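Acyl-CoA Binding Protein (Moniliophthora perniciosa, PDB 3FP5) probably binds long-chain acyl-CoA esters as a small helical carrier protein of fatty acid metabolism. Local coordinates at residues Y33-F38 and K59-A64. Sequence-based numbering, arbitrary orientation.
Sequences YFYKYF and KAKWDA
The aliphatic chain of K61 lies over one face of the Y35 ring, and the two side chains cross at about a right angle. K61 CB sits 3.9 Å from the centroid of the Y35 ring, 30° off the normal, a CH-pi contact; K61 CG stands over the centre of the same face, and K61 CD continues past Y35 CE1 at 4.0 Å. Tyrosine suits the place because its flat ring, with CG anti to the backbone N (chi1 179°), reaches across to helix 56-66, where Y35 CE2 also comes within 3.4 Å of the backbone O of K61. Lysine suits the other side because its extended methylenes lie over that face while the charge is carried beyond it; NZ makes a long, weak ion pair with a MES molecule, probably from the crystallisation liquor. Replacing Y35 with an alanine is likely to leave the K61 methylenes without the ring beneath them and freer to turn. Where K36 and A64 bring their CA atoms to 5.3 Å, alanine fits because a methyl lets the helices come close: A64 CB is 3.8 Å from K36 CB. K36 lays its CB and CD against A64 while its end leads away. This is side-by-side helix packing within the all-helical acyl-CoA binding protein fold; without hydrogen bonds between the segments, it rests on van der Waals and CH-pi contact, the lysines supplying carbon.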
# COMPACT_ATOMS: atom_id res chain seq x y z
N TYR A 33 6.16 0.30 -1.33
CA TYR A 33 5.23 1.26 -1.91
C TYR A 33 3.93 1.29 -1.10
O TYR A 33 3.41 2.35 -0.76
CB TYR A 33 4.97 0.88 -3.37
CG TYR A 33 4.21 1.90 -4.18
CD1 TYR A 33 4.85 2.71 -5.12
CD2 TYR A 33 2.83 2.02 -4.04
CE1 TYR A 33 4.13 3.63 -5.89
CE2 TYR A 33 2.11 2.93 -4.79
CZ TYR A 33 2.76 3.73 -5.71
OH TYR A 33 2.02 4.63 -6.46
N PHE A 34 3.40 0.10 -0.80
CA PHE A 34 2.23 0.01 0.06
C PHE A 34 2.51 0.63 1.43
O PHE A 34 1.67 1.34 1.98
CB PHE A 34 1.81 -1.45 0.26
CG PHE A 34 1.04 -2.03 -0.90
CD1 PHE A 34 -0.06 -1.37 -1.44
CD2 PHE A 34 1.40 -3.27 -1.42
CE1 PHE A 34 -0.78 -1.94 -2.50
CE2 PHE A 34 0.68 -3.84 -2.48
CZ PHE A 34 -0.40 -3.17 -3.02
N TYR A 35 3.70 0.36 1.98
CA TYR A 35 4.04 0.87 3.31
C TYR A 35 4.00 2.39 3.34
O TYR A 35 3.37 2.99 4.22
CB TYR A 35 5.43 0.40 3.76
CG TYR A 35 5.80 0.96 5.13
CD1 TYR A 35 5.30 0.37 6.28
CD2 TYR A 35 6.59 2.10 5.26
CE1 TYR A 35 5.60 0.88 7.54
CE2 TYR A 35 6.91 2.61 6.51
CZ TYR A 35 6.41 2.00 7.64
OH TYR A 35 6.70 2.50 8.89
N LYS A 36 4.67 3.00 2.37
CA LYS A 36 4.85 4.45 2.42
C LYS A 36 3.50 5.15 2.30
O LYS A 36 3.22 6.11 3.03
CB LYS A 36 5.87 4.94 1.37
CG LYS A 36 5.37 4.97 -0.07
CD LYS A 36 6.54 5.12 -1.04
CE LYS A 36 6.06 5.27 -2.48
NZ LYS A 36 7.18 5.17 -3.46
N TYR A 37 2.63 4.64 1.43
CA TYR A 37 1.31 5.27 1.29
C TYR A 37 0.36 4.88 2.42
O TYR A 37 -0.54 5.66 2.77
CB TYR A 37 0.71 5.04 -0.10
CG TYR A 37 1.39 5.90 -1.13
CD1 TYR A 37 1.36 7.29 -1.03
CD2 TYR A 37 2.08 5.33 -2.20
CE1 TYR A 37 1.98 8.09 -1.96
CE2 TYR A 37 2.72 6.13 -3.14
CZ TYR A 37 2.67 7.52 -3.01
OH TYR A 37 3.29 8.33 -3.93
N PHE A 38 0.54 3.69 3.00
CA PHE A 38 -0.23 3.35 4.18
C PHE A 38 0.03 4.35 5.32
O PHE A 38 -0.90 4.87 5.92
CB PHE A 38 0.04 1.92 4.66
CG PHE A 38 -0.64 1.60 5.96
CD1 PHE A 38 -1.99 1.23 5.98
CD2 PHE A 38 0.04 1.70 7.16
CE1 PHE A 38 -2.62 0.95 7.18
CE2 PHE A 38 -0.59 1.43 8.36
CZ PHE A 38 -1.92 1.05 8.38
N LYS A 59 15.02 1.34 8.48
CA LYS A 59 15.48 2.52 7.75
C LYS A 59 14.96 2.54 6.31
O LYS A 59 14.71 3.61 5.75
CB LYS A 59 17.00 2.66 7.82
CG LYS A 59 17.79 1.75 6.92
CD LYS A 59 19.29 1.94 7.20
CE LYS A 59 20.16 1.12 6.27
NZ LYS A 59 21.61 1.39 6.52
N ALA A 60 14.76 1.36 5.72
CA ALA A 60 14.20 1.26 4.37
C ALA A 60 12.75 1.75 4.38
O ALA A 60 12.33 2.52 3.51
CB ALA A 60 14.27 -0.18 3.87
N LYS A 61 11.99 1.31 5.38
CA LYS A 61 10.62 1.78 5.55
C LYS A 61 10.58 3.29 5.77
O LYS A 61 9.75 3.99 5.17
CB LYS A 61 9.97 1.07 6.74
CG LYS A 61 9.60 -0.37 6.48
CD LYS A 61 9.14 -1.03 7.79
CE LYS A 61 8.39 -2.32 7.53
NZ LYS A 61 7.73 -2.81 8.77
N TRP A 62 11.46 3.80 6.62
CA TRP A 62 11.47 5.23 6.92
C TRP A 62 11.76 6.04 5.65
O TRP A 62 11.06 7.02 5.35
CB TRP A 62 12.50 5.53 8.00
CG TRP A 62 12.43 6.94 8.51
CD1 TRP A 62 11.73 7.38 9.59
CD2 TRP A 62 13.07 8.09 7.94
NE1 TRP A 62 11.89 8.74 9.74
CE2 TRP A 62 12.71 9.20 8.74
CE3 TRP A 62 13.90 8.29 6.84
CZ2 TRP A 62 13.17 10.49 8.47
CZ3 TRP A 62 14.36 9.57 6.57
CH2 TRP A 62 14.00 10.65 7.39
N ASP A 63 12.79 5.63 4.92
CA ASP A 63 13.15 6.32 3.68
C ASP A 63 11.95 6.40 2.72
O ASP A 63 11.70 7.46 2.13
CB ASP A 63 14.32 5.61 3.00
CG ASP A 63 15.63 5.84 3.73
OD1 ASP A 63 15.68 6.75 4.59
OD2 ASP A 63 16.60 5.10 3.46
N ALA A 64 11.23 5.30 2.57
CA ALA A 64 10.06 5.27 1.69
C ALA A 64 9.00 6.27 2.15
O ALA A 64 8.51 7.08 1.37
CB ALA A 64 9.46 3.87 1.62